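Local coordinates for protein oxidoreductase (Bordetella pertussis, PDB 3Q2K) that probably oxidises the sugar of UDP-N-acetylglucosaminuronic acid with an NAD cofactor, a step toward 2,3-diacetamido-2,3-dideoxy-D-mannuronic acid, at residues V220-T232 and A354-L367. Numbering follows the deposited sequence.
Sequences VGPVESVYAYTAT and AIYRSARDGVRIPL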
ATOM      1  N   VAL C 220     -14.532   7.327 -26.864  1.00 25.65           N
ATOM      2  CA  VAL C 220     -14.031   8.457 -26.088  1.00 14.44           C
ATOM      3  C   VAL C 220     -12.506   8.585 -26.060  1.00 28.45           C
ATOM      4  O   VAL C 220     -11.956   9.682 -25.939  1.00 25.40           O
ATOM      5  CB  VAL C 220     -14.593   8.405 -24.644  1.00 34.00           C
ATOM      6  CG1 VAL C 220     -14.012   9.540 -23.809  1.00 27.88           C
ATOM      7  CG2 VAL C 220     -16.136   8.430 -24.638  1.00 21.49           C
ATOM      8  N   GLY C 221     -11.810   7.461 -26.194  1.00 21.28           N
ATOM      9  CA  GLY C 221     -10.353   7.479 -26.334  1.00 26.08           C
ATOM     10  C   GLY C 221      -9.707   6.559 -25.314  1.00 27.04           C
ATOM     11  O   GLY C 221     -10.400   5.840 -24.601  1.00 21.57           O
ATOM     12  N   PRO C 222      -8.370   6.550 -25.230  1.00 22.81           N
ATOM     13  CA  PRO C 222      -7.658   5.666 -24.315  1.00 36.93           C
ATOM     14  C   PRO C 222      -7.998   5.869 -22.844  1.00 27.77           C
ATOM     15  O   PRO C 222      -7.896   6.989 -22.346  1.00 17.11           O
ATOM     16  CB  PRO C 222      -6.200   6.086 -24.510  1.00 18.43           C
ATOM     17  CG  PRO C 222      -6.146   6.578 -25.935  1.00 28.13           C
ATOM     18  CD  PRO C 222      -7.460   7.297 -26.117  1.00 33.99           C
ATOM     19  N   VAL C 223      -8.348   4.791 -22.150  1.00 25.24           N
ATOM     20  CA  VAL C 223      -8.528   4.816 -20.700  1.00 22.50           C
ATOM     21  C   VAL C 223      -7.205   4.772 -19.946  1.00 29.07           C
ATOM     22  O   VAL C 223      -6.352   3.944 -20.256  1.00 21.69           O
ATOM     23  CB  VAL C 223      -9.501   3.710 -20.227  1.00 34.62           C
ATOM     24  CG1 VAL C 223      -9.642   3.650 -18.698  1.00 24.06           C
ATOM     25  CG2 VAL C 223     -10.865   3.972 -20.836  1.00 26.66           C
ATOM     26  N   GLU C 224      -7.065   5.611 -18.923  1.00 17.04           N
ATOM     27  CA  GLU C 224      -5.858   5.661 -18.105  1.00 17.24           C
ATOM     28  C   GLU C 224      -5.974   4.677 -16.950  1.00 36.23           C
ATOM     29  O   GLU C 224      -5.060   3.890 -16.711  1.00 22.22           O
ATOM     30  CB  GLU C 224      -5.581   7.064 -17.563  1.00 15.28           C
ATOM     31  CG  GLU C 224      -4.448   7.157 -16.558  1.00 29.28           C
ATOM     32  CD  GLU C 224      -3.977   8.594 -16.361  1.00 34.55           C
ATOM     33  OE1 GLU C 224      -4.367   9.251 -15.375  1.00 60.94           O
ATOM     34  OE2 GLU C 224      -3.232   9.146 -17.197  1.00 55.57           O
ATOM     35  N   SER C 225      -7.098   4.699 -16.245  1.00 26.08           N
ATOM     36  CA  SER C 225      -7.274   3.745 -15.160  1.00 28.19           C
ATOM     37  C   SER C 225      -8.727   3.615 -14.723  1.00 21.57           C
ATOM     38  O   SER C 225      -9.548   4.450 -15.107  1.00 15.12           O
ATOM     39  CB  SER C 225      -6.357   4.185 -14.018  1.00 19.49           C
ATOM     40  OG  SER C 225      -6.833   5.343 -13.372  1.00 19.50           O
ATOM     41  N   VAL C 226      -9.039   2.599 -13.919  1.00 15.86           N
ATOM     42  CA  VAL C 226     -10.387   2.373 -13.400  1.00 13.47           C
ATOM     43  C   VAL C 226     -10.341   2.050 -11.917  1.00 22.07           C
ATOM     44  O   VAL C 226      -9.347   1.515 -11.420  1.00 16.25           O
ATOM     45  CB  VAL C 226     -11.152   1.211 -14.068  1.00 16.77           C
ATOM     46  CG1 VAL C 226     -10.957   1.315 -15.568  1.00 29.94           C
ATOM     47  CG2 VAL C 226     -10.628  -0.136 -13.591  1.00 22.31           C
ATOM     48  N   TYR C 227     -11.432   2.373 -11.233  1.00 16.76           N
ATOM     49  CA  TYR C 227     -11.673   1.740  -9.935  1.00 15.08           C
ATOM     50  C   TYR C 227     -13.067   1.122  -9.968  1.00 27.42           C
ATOM     51  O   TYR C 227     -14.021   1.764 -10.420  1.00 20.72           O
ATOM     52  CB  TYR C 227     -11.609   2.767  -8.797  1.00 18.21           C
ATOM     53  CG  TYR C 227     -11.708   2.052  -7.474  1.00 12.85           C
ATOM     54  CD1 TYR C 227     -10.564   1.620  -6.820  1.00 25.35           C
ATOM     55  CD2 TYR C 227     -12.944   1.628  -7.002  1.00 16.71           C
ATOM     56  CE1 TYR C 227     -10.655   0.923  -5.639  1.00 15.88           C
ATOM     57  CE2 TYR C 227     -13.055   0.934  -5.808  1.00 17.46           C
ATOM     58  CZ  TYR C 227     -11.896   0.567  -5.153  1.00 24.74           C
ATOM     59  OH  TYR C 227     -11.937  -0.128  -3.968  1.00 25.46           O
ATOM     60  N   ALA C 228     -13.185  -0.119  -9.514  1.00 14.47           N
ATOM     61  CA  ALA C 228     -14.504  -0.763  -9.572  1.00  9.55           C
ATOM     62  C   ALA C 228     -14.911  -1.431  -8.273  1.00 22.37           C
ATOM     63  O   ALA C 228     -14.054  -1.923  -7.539  1.00 14.25           O
ATOM     64  CB  ALA C 228     -14.559  -1.812 -10.698  1.00  6.31           C
ATOM     65  N   TYR C 229     -16.215  -1.456  -8.024  1.00 20.08           N
ATOM     66  CA  TYR C 229     -16.813  -2.331  -7.019  1.00 22.13           C
ATOM     67  C   TYR C 229     -17.730  -3.271  -7.799  1.00 38.19           C
ATOM     68  O   TYR C 229     -18.517  -2.822  -8.643  1.00 21.54           O
ATOM     69  CB  TYR C 229     -17.724  -1.543  -6.074  1.00 16.08           C
ATOM     70  CG  TYR C 229     -17.109  -0.470  -5.198  1.00 11.06           C
ATOM     71  CD1 TYR C 229     -16.533  -0.813  -3.985  1.00 19.81           C
ATOM     72  CD2 TYR C 229     -17.190   0.873  -5.525  1.00 20.48           C
ATOM     73  CE1 TYR C 229     -16.016   0.143  -3.141  1.00 17.50           C
ATOM     74  CE2 TYR C 229     -16.653   1.843  -4.702  1.00 15.05           C
ATOM     75  CZ  TYR C 229     -16.097   1.466  -3.500  1.00 22.13           C
ATOM     76  OH  TYR C 229     -15.545   2.429  -2.690  1.00 14.45           O
ATOM     77  N   THR C 230     -17.648  -4.570  -7.522  1.00 17.08           N
ATOM     78  CA  THR C 230     -18.672  -5.454  -8.082  1.00 12.79           C
ATOM     79  C   THR C 230     -19.200  -6.367  -6.983  1.00 20.89           C
ATOM     80  O   THR C 230     -18.575  -6.507  -5.929  1.00 16.18           O
ATOM     81  CB  THR C 230     -18.151  -6.311  -9.243  1.00 17.23           C
ATOM     82  OG1 THR C 230     -17.232  -7.289  -8.738  1.00 26.91           O
ATOM     83  CG2 THR C 230     -17.555  -5.444 -10.355  1.00 23.04           C
ATOM     84  N   ALA C 231     -20.360  -6.981  -7.200  1.00 22.80           N
ATOM     85  CA  ALA C 231     -20.836  -7.922  -6.196  1.00 25.83           C
ATOM     86  C   ALA C 231     -21.792  -8.906  -6.861  1.00 38.51           C
ATOM     87  O   ALA C 231     -22.342  -8.594  -7.917  1.00 19.17           O
ATOM     88  CB  ALA C 231     -21.562  -7.131  -5.119  1.00 14.63           C
ATOM     89  N   THR C 232     -21.951 -10.101  -6.303  1.00 18.20           N
ATOM     90  CA  THR C 232     -23.102 -10.930  -6.652  1.00 30.20           C
ATOM     91  C   THR C 232     -24.245 -10.654  -5.675  1.00 29.60           C
ATOM     92  O   THR C 232     -24.265 -11.232  -4.591  1.00 21.45           O
ATOM     93  CB  THR C 232     -22.774 -12.431  -6.571  1.00 20.53           C
ATOM     94  OG1 THR C 232     -21.570 -12.706  -7.286  1.00 20.92           O
ATOM     95  CG2 THR C 232     -23.872 -13.283  -7.202  1.00 18.00           C
ATOM     96  N   ALA C 354      -9.095  -4.999 -16.139  1.00 21.23           N
ATOM     97  CA  ALA C 354      -8.764  -3.969 -15.156  1.00 12.20           C
ATOM     98  C   ALA C 354      -9.909  -3.796 -14.153  1.00 26.17           C
ATOM     99  O   ALA C 354      -9.724  -3.767 -12.929  1.00 14.67           O
ATOM    100  CB  ALA C 354      -8.450  -2.636 -15.883  1.00 13.34           C
ATOM    101  N   ILE C 355     -11.126  -3.695 -14.684  1.00 25.80           N
ATOM    102  CA  ILE C 355     -12.301  -3.682 -13.810  1.00 17.09           C
ATOM    103  C   ILE C 355     -12.425  -4.902 -12.892  1.00 17.08           C
ATOM    104  O   ILE C 355     -12.700  -4.731 -11.708  1.00 20.74           O
ATOM    105  CB  ILE C 355     -13.579  -3.588 -14.624  1.00 17.58           C
ATOM    106  CG1 ILE C 355     -13.679  -2.166 -15.184  1.00 15.24           C
ATOM    107  CG2 ILE C 355     -14.788  -3.982 -13.761  1.00 17.21           C
ATOM    108  CD1 ILE C 355     -14.773  -2.143 -16.204  1.00 31.68           C
ATOM    109  N   TYR C 356     -12.168  -6.114 -13.371  1.00 17.43           N
ATOM    110  CA  TYR C 356     -12.264  -7.306 -12.523  1.00 17.29           C
ATOM    111  C   TYR C 356     -11.113  -7.378 -11.529  1.00 33.75           C
ATOM    112  O   TYR C 356     -11.335  -7.811 -10.402  1.00 16.39           O
ATOM    113  CB  TYR C 356     -12.286  -8.607 -13.335  1.00 17.39           C
ATOM    114  CG  TYR C 356     -13.648  -8.963 -13.883  1.00 22.62           C
ATOM    115  CD1 TYR C 356     -14.728  -8.103 -13.690  1.00 27.01           C
ATOM    116  CD2 TYR C 356     -13.850 -10.100 -14.663  1.00 23.69           C
ATOM    117  CE1 TYR C 356     -15.988  -8.395 -14.215  1.00 26.10           C
ATOM    118  CE2 TYR C 356     -15.105 -10.394 -15.199  1.00 28.91           C
ATOM    119  CZ  TYR C 356     -16.178  -9.547 -14.956  1.00 39.07           C
ATOM    120  OH  TYR C 356     -17.455  -9.817 -15.415  1.00 25.35           O
ATOM    121  N   ARG C 357      -9.906  -6.971 -11.911  1.00 19.26           N
ATOM    122  CA  ARG C 357      -8.838  -6.936 -10.916  1.00 14.92           C
ATOM    123  C   ARG C 357      -9.079  -5.846  -9.881  1.00 39.83           C
ATOM    124  O   ARG C 357      -8.721  -6.043  -8.719  1.00 11.02           O
ATOM    125  CB  ARG C 357      -7.450  -6.669 -11.519  1.00 23.15           C
ATOM    126  CG  ARG C 357      -6.932  -7.752 -12.450  1.00 22.63           C
ATOM    127  CD  ARG C 357      -5.527  -7.490 -12.962  1.00 17.37           C
ATOM    128  NE  ARG C 357      -5.170  -8.573 -13.879  1.00 22.26           N
ATOM    129  CZ  ARG C 357      -4.197  -8.469 -14.775  1.00 19.53           C
ATOM    130  NH1 ARG C 357      -3.526  -7.323 -14.806  1.00 16.92           N
ATOM    131  NH2 ARG C 357      -3.916  -9.454 -15.617  1.00 19.18           N
ATOM    132  N   SER C 358      -9.615  -4.703 -10.302  1.00 14.13           N
ATOM    133  CA  SER C 358      -9.873  -3.649  -9.321  1.00 15.95           C
ATOM    134  C   SER C 358     -10.927  -4.061  -8.301  1.00 33.63           C
ATOM    135  O   SER C 358     -10.846  -3.698  -7.131  1.00 22.55           O
ATOM    136  CB  SER C 358     -10.396  -2.356  -9.954  1.00 13.55           C
ATOM    137  OG  SER C 358     -10.801  -1.425  -8.953  1.00 20.86           O
ATOM    138  N   ALA C 359     -11.988  -4.705  -8.772  1.00 21.32           N
ATOM    139  CA  ALA C 359     -13.058  -5.130  -7.868  1.00 14.95           C
ATOM    140  C   ALA C 359     -12.479  -6.162  -6.922  1.00 26.90           C
ATOM    141  O   ALA C 359     -12.796  -6.174  -5.736  1.00 26.51           O
ATOM    142  CB  ALA C 359     -14.198  -5.798  -8.638  1.00 20.84           C
ATOM    143  N   ARG C 360     -11.627  -7.039  -7.438  1.00 18.22           N
ATOM    144  CA  ARG C 360     -11.232  -8.106  -6.527  1.00 16.18           C
ATOM    145  C   ARG C 360     -10.227  -7.563  -5.526  1.00 33.89           C
ATOM    146  O   ARG C 360     -10.167  -8.013  -4.387  1.00 19.52           O
ATOM    147  CB  ARG C 360     -10.549  -9.245  -7.280  1.00 15.99           C
ATOM    148  CG  ARG C 360      -9.893 -10.282  -6.374  1.00 22.19           C
ATOM    149  CD  ARG C 360      -9.125 -11.245  -7.268  1.00 19.12           C
ATOM    150  NE  ARG C 360      -7.857 -10.606  -7.607  1.00 27.75           N
ATOM    151  CZ  ARG C 360      -7.063 -10.996  -8.597  1.00 42.27           C
ATOM    152  NH1 ARG C 360      -5.924 -10.366  -8.862  1.00 25.50           N
ATOM    153  NH2 ARG C 360      -7.432 -12.048  -9.310  1.00 23.46           N
ATOM    154  N   ASP C 361      -9.367  -6.653  -5.963  1.00 18.37           N
ATOM    155  CA  ASP C 361      -8.298  -6.271  -5.066  1.00  7.74           C
ATOM    156  C   ASP C 361      -8.541  -4.989  -4.301  1.00 23.73           C
ATOM    157  O   ASP C 361      -7.800  -4.751  -3.358  1.00 17.31           O
ATOM    158  CB  ASP C 361      -6.959  -6.134  -5.787  1.00 22.66           C
ATOM    159  CG  ASP C 361      -6.571  -7.429  -6.458  1.00 77.67           C
ATOM    160  OD1 ASP C 361      -6.932  -8.505  -5.935  1.00 26.63           O
ATOM    161  OD2 ASP C 361      -5.950  -7.357  -7.533  1.00 33.76           O
ATOM    162  N   GLY C 362      -9.475  -4.153  -4.741  1.00 23.79           N
ATOM    163  CA  GLY C 362      -9.783  -2.976  -3.932  1.00 14.85           C
ATOM    164  C   GLY C 362      -8.766  -1.883  -4.190  1.00 23.76           C
ATOM    165  O   GLY C 362      -8.461  -1.169  -3.236  1.00 20.41           O
ATOM    166  N   VAL C 363      -8.198  -1.790  -5.396  1.00 15.83           N
ATOM    167  CA  VAL C 363      -7.198  -0.764  -5.686  1.00 15.65           C
ATOM    168  C   VAL C 363      -7.498  -0.274  -7.097  1.00 20.76           C
ATOM    169  O   VAL C 363      -8.097  -1.012  -7.878  1.00 22.39           O
ATOM    170  CB  VAL C 363      -5.715  -1.216  -5.604  1.00 28.06           C
ATOM    171  CG1 VAL C 363      -5.288  -1.614  -4.197  1.00 33.14           C
ATOM    172  CG2 VAL C 363      -5.373  -2.327  -6.581  1.00 19.42           C
ATOM    173  N   ARG C 364      -7.043   0.927  -7.434  1.00 13.74           N
ATOM    174  CA  ARG C 364      -7.109   1.455  -8.800  1.00 19.76           C
ATOM    175  C   ARG C 364      -6.231   0.554  -9.668  1.00 13.50           C
ATOM    176  O   ARG C 364      -5.170   0.140  -9.200  1.00 20.61           O
ATOM    177  CB  ARG C 364      -6.572   2.893  -8.802  1.00 15.59           C
ATOM    178  CG  ARG C 364      -6.385   3.635 -10.130  1.00 22.38           C
ATOM    179  CD  ARG C 364      -5.585   4.947  -9.981  1.00 24.74           C
ATOM    180  NE  ARG C 364      -4.160   4.624  -9.943  1.00 28.81           N
ATOM    181  CZ  ARG C 364      -3.291   4.823 -10.931  1.00 48.90           C
ATOM    182  NH1 ARG C 364      -3.654   5.506 -12.006  1.00 19.04           N
ATOM    183  NH2 ARG C 364      -2.045   4.372 -10.859  1.00 36.04           N
ATOM    184  N   ILE C 365      -6.718   0.131 -10.835  1.00 23.11           N
ATOM    185  CA  ILE C 365      -5.927  -0.608 -11.826  1.00 15.36           C
ATOM    186  C   ILE C 365      -5.689   0.310 -13.037  1.00 13.26           C
ATOM    187  O   ILE C 365      -6.640   0.844 -13.603  1.00 20.98           O
ATOM    188  CB  ILE C 365      -6.630  -1.895 -12.292  1.00 11.21           C
ATOM    189  CG1 ILE C 365      -6.918  -2.830 -11.117  1.00 12.59           C
ATOM    190  CG2 ILE C 365      -5.869  -2.593 -13.434  1.00 16.54           C
ATOM    191  CD1 ILE C 365      -5.617  -3.361 -10.556  1.00 16.95           C
ATOM    192  N   PRO C 366      -4.421   0.617 -13.372  1.00 12.87           N
ATOM    193  CA  PRO C 366      -4.133   1.500 -14.492  1.00 22.15           C
ATOM    194  C   PRO C 366      -3.841   0.710 -15.764  1.00 17.22           C
ATOM    195  O   PRO C 366      -3.395  -0.436 -15.676  1.00 18.61           O
ATOM    196  CB  PRO C 366      -2.807   2.127 -14.076  1.00 17.71           C
ATOM    197  CG  PRO C 366      -2.135   1.033 -13.309  1.00 20.01           C
ATOM    198  CD  PRO C 366      -3.237   0.390 -12.526  1.00 14.30           C
ATOM    199  N   LEU C 367      -4.064   1.339 -16.913  1.00 10.50           N
ATOM    200  CA  LEU C 367      -3.717   0.767 -18.218  1.00 23.32           C
ATOM    201  C   LEU C 367      -2.448   1.367 -18.807  1.00 30.75           C
ATOM    202  O   LEU C 367      -2.079   2.470 -18.415  1.00 23.14           O
ATOM    203  CB  LEU C 367      -4.806   1.111 -19.230  1.00 19.09           C
ATOM    204  CG  LEU C 367      -6.137   0.507 -18.770  1.00 50.26           C
ATOM    205  CD1 LEU C 367      -7.242   0.950 -19.705  1.00 56.32           C
ATOM    206  CD2 LEU C 367      -6.015  -1.005 -18.824  1.00 22.86           C
TER
HETATM  207  O   HOH W   1      -5.369   7.451 -13.455  1.00 35.53           O
HETATM  208  O   HOH W   2     -13.240  -2.871  -5.429  1.00 28.36           O
HETATM  209  O   HOH W   3     -15.800  -5.193  -5.167  1.00 23.95           O
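Antiparallel pairing joins Val226 to Ile365 at one edge of the mixed sheet within the chain, in the C-terminal alpha/beta domain of this GFO_IDH_MocA-family protein. The short strand 365-366 borders strand 223-231, and the end of helix 342-361 packs on the same strand. Val226 and Ile365 exchange two backbone hydrogen bonds, 3.0 Å for Val226 N to Ile365 O and 3.0 Å for Ile365 N to Val226 O. Leu367 N adds a nearly straight one to Glu224 O (2.7 Å, 173° at the hydrogen). Glu224 and Ser225 form a classic beta bulge opposite Arg248. On the helix side, Val226 CG2 lies 4.0 Å from both Ala354 CB and Ile355 CG1. Ala228 CB meets Ile355 CG2. Leu351 of the same helix also touches Val226 and Leu367. On the sheet's other face, Ser225 OG hydrogen-bonds with Tyr229 OH of the second subunit, and the Tyr227 rings of the two subunits stack. Past the short bridge, Ser358 points its hydroxyl at strand 223-231, OG trans to the amide nitrogen (chi1 172°). This OG lies over one face of the Tyr227 ring, near its rim. It accepts from Ala228 N at 2.8 Å and donates to Val363 O at 2.9 Å, from above that carbonyl's plane.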